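Side-chain contacts in protein-tyrosine-phosphatase PTP1 (PDB 6KRW), which dephosphorylates phosphotyrosine in MAP kinases such as MPK6 and so tempers plant defence responses: residues T52-S57 / E61-S66; D119-V124 / G148-D153. One frame throughout, in Å; residues are numbered along the deposited sequence.

Interaction 1 of 2, residues T52-S57 / E61-S66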
ATOM      1  N   THR A  52       1.585  16.897  13.967  1.00 19.52           N
ATOM      2  CA  THR A  52       2.610  17.812  14.510  1.00 19.03           C
ATOM      3  C   THR A  52       4.021  17.257  14.309  1.00 18.24           C
ATOM      4  O   THR A  52       4.944  18.053  14.090  1.00 22.68           O
ATOM      5  CB  THR A  52       2.344  18.114  15.990  1.00 20.29           C
ATOM      6  OG1 THR A  52       2.475  16.941  16.783  1.00 19.79           O
ATOM      7  CG2 THR A  52       0.950  18.662  16.185  1.00 19.81           C
ATOM      8  N   VAL A  53       4.213  15.953  14.443  1.00 18.42           N
ATOM      9  CA  VAL A  53       5.599  15.425  14.368  1.00 19.31           C
ATOM     10  C   VAL A  53       6.101  15.571  12.918  1.00 20.86           C
ATOM     11  O   VAL A  53       7.239  15.999  12.733  1.00 23.21           O
ATOM     12  CB  VAL A  53       5.683  13.976  14.877  1.00 17.67           C
ATOM     13  CG1 VAL A  53       7.095  13.445  14.737  1.00 19.42           C
ATOM     14  CG2 VAL A  53       5.231  13.926  16.324  1.00 18.28           C
ATOM     15  N   ALA A  54       5.253  15.243  11.954  1.00 19.64           N
ATOM     16  CA  ALA A  54       5.604  15.349  10.521  1.00 21.78           C
ATOM     17  C   ALA A  54       5.929  16.795  10.156  1.00 26.83           C
ATOM     18  O   ALA A  54       6.755  16.987   9.211  1.00 28.34           O
ATOM     19  CB  ALA A  54       4.471  14.840   9.660  1.00 20.93           C
ATOM     20  N   MET A  55       5.243  17.754  10.781  1.00 26.55           N
ATOM     21  CA  MET A  55       5.355  19.195  10.418  1.00 34.27           C
ATOM     22  C   MET A  55       6.493  19.852  11.219  1.00 41.89           C
ATOM     23  O   MET A  55       6.772  21.011  10.957  1.00 41.09           O
ATOM     24  CB  MET A  55       4.034  19.950  10.633  1.00 42.86           C
ATOM     25  CG  MET A  55       2.880  19.478   9.749  1.00 42.48           C
ATOM     26  SD  MET A  55       3.260  19.511   8.005  1.00 49.06           S
ATOM     27  CE  MET A  55       1.786  18.786   7.310  1.00 52.93           C
ATOM     28  N   ASN A  56       7.148  19.110  12.120  1.00 33.80           N
ATOM     29  CA  ASN A  56       8.292  19.604  12.928  1.00 39.56           C
ATOM     30  C   ASN A  56       9.401  20.097  12.007  1.00 38.85           C
ATOM     31  O   ASN A  56       9.673  19.398  11.014  1.00 35.77           O
ATOM     32  CB  ASN A  56       8.924  18.479  13.748  1.00 52.73           C
ATOM     33  CG  ASN A  56       8.752  18.666  15.226  1.00 66.96           C
ATOM     34  OD1 ASN A  56       8.585  19.792  15.675  1.00 81.16           O
ATOM     35  ND2 ASN A  56       8.810  17.573  15.971  1.00 62.44           N
ATOM     36  N   SER A  57      10.123  21.129  12.430  1.00 44.35           N
ATOM     37  CA  SER A  57      11.253  21.676  11.634  1.00 44.89           C
ATOM     38  C   SER A  57      12.334  20.601  11.447  1.00 46.95           C
ATOM     39  O   SER A  57      12.927  20.540  10.355  1.00 46.77           O
ATOM     40  CB  SER A  57      11.807  22.917  12.273  1.00 55.36           C
ATOM     41  OG  SER A  57      12.451  22.582  13.492  1.00 58.07           O
ATOM     42  N   GLU A  61      12.200  17.967   6.042  1.00 35.09           N
ATOM     43  CA  GLU A  61      12.990  17.483   4.876  1.00 40.69           C
ATOM     44  C   GLU A  61      12.835  15.971   4.693  1.00 35.24           C
ATOM     45  O   GLU A  61      13.313  15.449   3.730  1.00 37.44           O
ATOM     46  CB  GLU A  61      14.474  17.790   5.065  1.00 50.09           C
ATOM     47  CG  GLU A  61      14.872  19.186   4.657  1.00 68.14           C
ATOM     48  CD  GLU A  61      16.373  19.411   4.701  1.00 99.01           C
ATOM     49  OE1 GLU A  61      16.785  20.546   4.977  1.00128.76           O
ATOM     50  OE2 GLU A  61      17.126  18.440   4.464  1.00 99.52           O
ATOM     51  N   LYS A  62      12.146  15.277   5.586  1.00 29.38           N
ATOM     52  CA  LYS A  62      11.951  13.809   5.467  1.00 26.20           C
ATOM     53  C   LYS A  62      10.629  13.518   4.754  1.00 24.98           C
ATOM     54  O   LYS A  62      10.285  12.336   4.603  1.00 26.30           O
ATOM     55  CB  LYS A  62      11.971  13.167   6.854  1.00 26.82           C
ATOM     56  CG  LYS A  62      13.290  13.308   7.595  1.00 30.05           C
ATOM     57  CD  LYS A  62      13.192  12.902   9.050  1.00 29.03           C
ATOM     58  CE  LYS A  62      14.471  13.160   9.810  1.00 27.46           C
ATOM     59  NZ  LYS A  62      14.278  12.989  11.266  1.00 28.54           N
ATOM     60  N   ASN A  63       9.955  14.558   4.279  1.00 25.80           N
ATOM     61  CA  ASN A  63       8.685  14.446   3.535  1.00 24.98           C
ATOM     62  C   ASN A  63       8.928  14.794   2.070  1.00 26.61           C
ATOM     63  O   ASN A  63       9.409  15.888   1.789  1.00 30.33           O
ATOM     64  CB  ASN A  63       7.630  15.376   4.125  1.00 23.96           C
ATOM     65  CG  ASN A  63       7.366  15.052   5.584  1.00 23.89           C
ATOM     66  OD1 ASN A  63       7.290  13.888   5.920  1.00 22.53           O
ATOM     67  ND2 ASN A  63       7.295  16.068   6.449  1.00 27.99           N
ATOM     68  N   ARG A  64       8.537  13.889   1.190  1.00 25.65           N
ATOM     69  CA  ARG A  64       8.649  14.126  -0.272  1.00 27.37           C
ATOM     70  C   ARG A  64       7.734  15.287  -0.674  1.00 26.84           C
ATOM     71  O   ARG A  64       8.139  16.125  -1.511  1.00 31.66           O
ATOM     72  CB  ARG A  64       8.289  12.838  -1.008  1.00 29.38           C
ATOM     73  CG  ARG A  64       8.445  12.964  -2.509  1.00 27.04           C
ATOM     74  CD  ARG A  64       8.350  11.633  -3.200  1.00 28.98           C
ATOM     75  NE  ARG A  64       9.507  10.796  -2.940  1.00 29.45           N
ATOM     76  CZ  ARG A  64      10.689  10.901  -3.575  1.00 30.12           C
ATOM     77  NH1 ARG A  64      10.902  11.809  -4.526  1.00 31.90           N
ATOM     78  NH2 ARG A  64      11.656  10.049  -3.281  1.00 31.33           N
ATOM     79  N   TYR A  65       6.540  15.339  -0.075  1.00 27.46           N
ATOM     80  CA  TYR A  65       5.552  16.378  -0.396  1.00 25.77           C
ATOM     81  C   TYR A  65       5.110  17.016   0.905  1.00 27.04           C
ATOM     82  O   TYR A  65       4.880  16.296   1.901  1.00 29.48           O
ATOM     83  CB  TYR A  65       4.343  15.787  -1.119  1.00 29.99           C
ATOM     84  CG  TYR A  65       4.687  15.091  -2.405  1.00 33.10           C
ATOM     85  CD1 TYR A  65       4.968  15.822  -3.544  1.00 39.83           C
ATOM     86  CD2 TYR A  65       4.811  13.716  -2.455  1.00 30.04           C
ATOM     87  CE1 TYR A  65       5.313  15.185  -4.720  1.00 36.79           C
ATOM     88  CE2 TYR A  65       5.138  13.062  -3.638  1.00 30.85           C
ATOM     89  CZ  TYR A  65       5.405  13.804  -4.773  1.00 34.19           C
ATOM     90  OH  TYR A  65       5.755  13.169  -5.943  1.00 39.88           O
ATOM     91  N   SER A  66       4.962  18.332   0.919  1.00 33.72           N
ATOM     92  CA  SER A  66       4.733  19.060   2.190  1.00 36.38           C
ATOM     93  C   SER A  66       3.332  18.788   2.760  1.00 29.91           C
ATOM     94  O   SER A  66       3.167  18.948   3.991  1.00 31.49           O
ATOM     95  CB  SER A  66       4.984  20.523   1.990  1.00 39.55           C
ATOM     96  OG  SER A  66       4.050  21.073   1.085  1.00 46.30           O
TER

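Interaction 2 of 2, residues D119-V124 / G148-D153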
ATOM      1  N   ASP A 119      16.116   5.010   7.165  1.00 28.81           N
ATOM      2  CA  ASP A 119      14.847   5.057   7.945  1.00 28.49           C
ATOM      3  C   ASP A 119      13.860   4.010   7.420  1.00 27.42           C
ATOM      4  O   ASP A 119      13.240   3.267   8.218  1.00 25.08           O
ATOM      5  CB  ASP A 119      14.214   6.447   7.880  1.00 27.91           C
ATOM      6  CG  ASP A 119      15.010   7.534   8.594  1.00 35.17           C
ATOM      7  OD1 ASP A 119      15.892   7.184   9.434  1.00 33.86           O
ATOM      8  OD2 ASP A 119      14.766   8.720   8.286  1.00 32.78           O
ATOM      9  N   PHE A 120      13.718   3.944   6.099  1.00 25.58           N
ATOM     10  CA  PHE A 120      12.797   2.969   5.477  1.00 26.88           C
ATOM     11  C   PHE A 120      13.191   1.539   5.840  1.00 26.78           C
ATOM     12  O   PHE A 120      12.324   0.747   6.259  1.00 25.11           O
ATOM     13  CB  PHE A 120      12.756   3.169   3.965  1.00 26.68           C
ATOM     14  CG  PHE A 120      11.917   2.145   3.253  1.00 25.36           C
ATOM     15  CD1 PHE A 120      10.544   2.319   3.118  1.00 28.42           C
ATOM     16  CD2 PHE A 120      12.508   1.004   2.716  1.00 31.25           C
ATOM     17  CE1 PHE A 120       9.781   1.360   2.473  1.00 27.72           C
ATOM     18  CE2 PHE A 120      11.734   0.046   2.083  1.00 29.48           C
ATOM     19  CZ  PHE A 120      10.379   0.231   1.931  1.00 27.30           C
ATOM     20  N   TRP A 121      14.459   1.162   5.622  1.00 25.28           N
ATOM     21  CA  TRP A 121      14.849  -0.228   5.905  1.00 26.75           C
ATOM     22  C   TRP A 121      14.797  -0.521   7.395  1.00 24.29           C
ATOM     23  O   TRP A 121      14.472  -1.667   7.744  1.00 27.55           O
ATOM     24  CB  TRP A 121      16.207  -0.539   5.274  1.00 29.94           C
ATOM     25  CG  TRP A 121      16.085  -0.700   3.793  1.00 28.83           C
ATOM     26  CD1 TRP A 121      16.628   0.094   2.825  1.00 30.08           C
ATOM     27  CD2 TRP A 121      15.355  -1.731   3.117  1.00 28.62           C
ATOM     28  NE1 TRP A 121      16.296  -0.382   1.580  1.00 29.73           N
ATOM     29  CE2 TRP A 121      15.519  -1.501   1.729  1.00 30.27           C
ATOM     30  CE3 TRP A 121      14.588  -2.823   3.548  1.00 31.03           C
ATOM     31  CZ2 TRP A 121      14.928  -2.332   0.777  1.00 30.80           C
ATOM     32  CZ3 TRP A 121      14.006  -3.643   2.603  1.00 31.74           C
ATOM     33  CH2 TRP A 121      14.166  -3.385   1.238  1.00 32.27           C
ATOM     34  N   GLU A 122      15.093   0.479   8.238  1.00 28.90           N
ATOM     35  CA  GLU A 122      14.979   0.286   9.699  1.00 31.10           C
ATOM     36  C   GLU A 122      13.511  -0.013  10.025  1.00 26.99           C
ATOM     37  O   GLU A 122      13.256  -0.930  10.823  1.00 26.16           O
ATOM     38  CB  GLU A 122      15.464   1.524  10.428  1.00 31.08           C
ATOM     39  CG  GLU A 122      15.461   1.345  11.923  1.00 33.89           C
ATOM     40  CD  GLU A 122      16.567   0.482  12.489  1.00 38.62           C
ATOM     41  OE1 GLU A 122      17.630   0.442  11.888  1.00 45.80           O
ATOM     42  OE2 GLU A 122      16.375  -0.099  13.580  1.00 47.25           O
ATOM     43  N   MET A 123      12.587   0.700   9.388  1.00 24.19           N
ATOM     44  CA  MET A 123      11.137   0.438   9.595  1.00 24.34           C
ATOM     45  C   MET A 123      10.800  -0.996   9.151  1.00 21.98           C
ATOM     46  O   MET A 123      10.083  -1.716   9.850  1.00 22.95           O
ATOM     47  CB  MET A 123      10.295   1.442   8.806  1.00 22.76           C
ATOM     48  CG  MET A 123       8.818   1.176   8.929  1.00 22.77           C
ATOM     49  SD  MET A 123       7.810   2.427   8.078  0.96 21.41           S
ATOM     50  CE  MET A 123       8.186   2.042   6.356  1.00 27.48           C
ATOM     51  N   VAL A 124      11.311  -1.423   7.990  1.00 25.42           N
ATOM     52  CA  VAL A 124      11.039  -2.795   7.472  1.00 25.95           C
ATOM     53  C   VAL A 124      11.487  -3.824   8.514  1.00 23.53           C
ATOM     54  O   VAL A 124      10.741  -4.782   8.783  1.00 27.28           O
ATOM     55  CB  VAL A 124      11.759  -3.020   6.131  1.00 27.15           C
ATOM     56  CG1 VAL A 124      11.703  -4.475   5.718  1.00 31.89           C
ATOM     57  CG2 VAL A 124      11.209  -2.115   5.050  1.00 31.51           C
ATOM     58  N   GLY A 148      13.223   7.098  -4.662  1.00 34.40           N
ATOM     59  CA  GLY A 148      14.671   6.861  -4.722  1.00 33.30           C
ATOM     60  C   GLY A 148      14.967   5.386  -4.880  1.00 47.08           C
ATOM     61  O   GLY A 148      14.116   4.554  -4.531  1.00 35.59           O
ATOM     62  N   ASP A 149      16.124   5.048  -5.451  1.00 61.07           N
ATOM     63  CA  ASP A 149      16.517   3.627  -5.602  1.00 62.98           C
ATOM     64  C   ASP A 149      17.047   3.095  -4.269  1.00 45.76           C
ATOM     65  O   ASP A 149      18.206   3.318  -3.933  1.00 36.01           O
ATOM     66  CB  ASP A 149      17.554   3.459  -6.717  1.00 63.35           C
ATOM     67  CG  ASP A 149      17.982   2.023  -6.942  1.00 70.61           C
ATOM     68  OD1 ASP A 149      17.609   1.156  -6.140  1.00 47.41           O
ATOM     69  OD2 ASP A 149      18.757   1.795  -7.918  1.00 55.76           O
ATOM     70  N   TYR A 150      16.173   2.454  -3.506  1.00 35.43           N
ATOM     71  CA  TYR A 150      16.539   1.894  -2.191  1.00 32.63           C
ATOM     72  C   TYR A 150      16.699   0.385  -2.291  1.00 30.91           C
ATOM     73  O   TYR A 150      16.896  -0.220  -1.248  1.00 33.66           O
ATOM     74  CB  TYR A 150      15.441   2.277  -1.180  1.00 33.29           C
ATOM     75  CG  TYR A 150      14.063   1.700  -1.454  1.00 26.14           C
ATOM     76  CD1 TYR A 150      13.710   0.448  -0.995  1.00 28.15           C
ATOM     77  CD2 TYR A 150      13.152   2.372  -2.255  1.00 32.08           C
ATOM     78  CE1 TYR A 150      12.483  -0.116  -1.313  1.00 28.87           C
ATOM     79  CE2 TYR A 150      11.925   1.819  -2.595  1.00 31.42           C
ATOM     80  CZ  TYR A 150      11.596   0.566  -2.124  1.00 28.11           C
ATOM     81  OH  TYR A 150      10.415  -0.040  -2.434  1.00 26.58           O
ATOM     82  N   PHE A 151      16.733  -0.204  -3.499  1.00 32.42           N
ATOM     83  CA  PHE A 151      16.647  -1.689  -3.540  1.00 33.37           C
ATOM     84  C   PHE A 151      17.533  -2.343  -4.610  1.00 45.29           C
ATOM     85  O   PHE A 151      17.748  -3.563  -4.502  1.00 39.33           O
ATOM     86  CB  PHE A 151      15.197  -2.135  -3.714  1.00 31.50           C
ATOM     87  CG  PHE A 151      14.526  -1.541  -4.925  1.00 37.38           C
ATOM     88  CD1 PHE A 151      13.825  -0.352  -4.813  1.00 31.58           C
ATOM     89  CD2 PHE A 151      14.567  -2.170  -6.159  1.00 38.62           C
ATOM     90  CE1 PHE A 151      13.193   0.217  -5.907  1.00 34.75           C
ATOM     91  CE2 PHE A 151      13.926  -1.606  -7.246  1.00 36.69           C
ATOM     92  CZ  PHE A 151      13.261  -0.407  -7.136  1.00 36.12           C
ATOM     93  N   GLN A 152      18.033  -1.630  -5.611  1.00 41.57           N
ATOM     94  CA  GLN A 152      18.832  -2.291  -6.668  1.00 67.80           C
ATOM     95  C   GLN A 152      20.276  -2.427  -6.191  1.00 64.09           C
ATOM     96  O   GLN A 152      20.814  -1.469  -5.642  1.00 43.34           O
ATOM     97  CB  GLN A 152      18.725  -1.489  -7.957  1.00 59.94           C
ATOM     98  CG  GLN A 152      17.318  -1.484  -8.546  1.00 63.56           C
ATOM     99  CD  GLN A 152      17.297  -0.920  -9.945  1.00 67.29           C
ATOM    100  OE1 GLN A 152      17.127  -1.649 -10.924  1.00 76.49           O
ATOM    101  NE2 GLN A 152      17.507   0.384 -10.051  1.00 39.80           N
ATOM    102  N   ASP A 153      20.882  -3.593  -6.397  1.00 67.54           N
ATOM    103  CA  ASP A 153      22.273  -3.862  -5.938  1.00 88.25           C
ATOM    104  C   ASP A 153      23.100  -4.420  -7.102  1.00 69.11           C
ATOM    105  O   ASP A 153      23.905  -5.356  -6.877  1.00 59.14           O
ATOM    106  CB  ASP A 153      22.272  -4.782  -4.714  1.00 82.88           C
ATOM    107  CG  ASP A 153      21.965  -6.240  -5.024  1.00102.08           C
ATOM    108  OD1 ASP A 153      21.307  -6.504  -6.050  1.00109.50           O
ATOM    109  OD2 ASP A 153      22.392  -7.105  -4.236  1.00 58.88           O
TER

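Interaction 1 of 2, residues T52-S57 / E61-S66
Asn63 reaches across to the short helical turn around 52-55 and ties it down through a single polar bond. Its ND2 donates to the backbone O of Ala54 at 3.0 Å. The oxygen lies almost exactly in the plane of the amide, yet the bond is bent, with an N-H...O angle of 138°, and the donor is tilted 28° from the carbonyl plane. With CG beside its backbone N, opposite the carbonyl carbon (chi1 -59°), the asparagine carries its amide toward the helix. OD1, at the other end of the group, hydrogen-bonds with Tyr89 OH and Asn91 ND2, so both polar atoms are engaged and the rotation of the amide is fixed.

The remaining contact is van der Waals, carbon against a polar atom. The methyl of Ala54 lies close beside the bond. Met55 starts off away from 61-66, but the bend in its chain at chi2 brings the terminal methyl CE to 3.6 Å from Ser66 O, with SD behind it at 4.1 Å from the same oxygen. This is a light touch of methyl on carbonyl oxygen in a small interface.

The 61-66 segment holds the Lys-Asn-Arg-Tyr sequence of the phosphotyrosine-recognition loop of classical tyrosine phosphatases, and Tyr65 OH hydrogen-bonds with Ser238 OG of the substrate-binding loop. Among the neighbouring elements, Tyr89 of strand 89-90 packs on Ala54 and Lys62, Val69 touches Ala54 and Met55, and the amide of Gln110, just past strand 106-109, bonds both Lys62 O and Arg64 N.

Interaction 2 of 2, residues D119-V124 / G148-D153
Trp121 holds Tyr150 twice over: its indole N-H bonds the tyrosine's backbone carbonyl while the benzo side of the same indole rests against the tyrosine ring. NE1 donates to Tyr150 O at 2.9 Å with an N-H...O angle of 148°, and the oxygen lies near the indole plane. CZ2 of Trp121 then meets the edge of the Tyr150 ring at CD1, 3.5 Å away. Phe120, whose CD2 sits over the centre of the indole, adds a third ring, its CE2 3.5 Å from Tyr150 CE1. The planes of these two rings are inclined at 56°.

Tyr150 CG stands between the backbone N and the carbonyl carbon (chi1 64°), which turns the ring toward the helix while Phe151 CD1 covers one of its faces. Asp149 shapes the turn beyond: OD1 closes an Asx turn with Phe151 N and also accepts from Gln152 N at 2.9 Å, while OD2 takes Gln152 NE2 from above the carboxylate plane. A phenylalanine in place of Trp121 would probably leave the buried Tyr150 carbonyl without its donor and open a gap beside the tyrosine ring.

Tyr150 OH hydrogen-bonds with His236 and His198. The cluster thus probably helps fix the Tyr150 ring, whose hydroxyl bonds His236, the residue directly before the nucleophile Cys237.

Along the chain the contacts come in series, 52-57/61-66 closing before 119-124/148-153 opens, and their centres lie about 19 Å apart within one phosphatase domain. Interaction 1 is a local connection on the periphery, between helix 52-55 and the loop leading to strand 75-77; interaction 2 is buried, setting helix 117-126 against a loop that follows strand 131-134 of the central sheet. They meet where Arg64 NH2 packs 3.6 Å from Gly148 N. The side chain of Asn63 is about 9 Å from that of Ala239, and the side chain of Tyr150 about 10 Å from that of Cys237. Through Tyr65, bonded to Ser238, and Tyr150, bonded to His236, both reach the catalytic loop region from different parts of the fold.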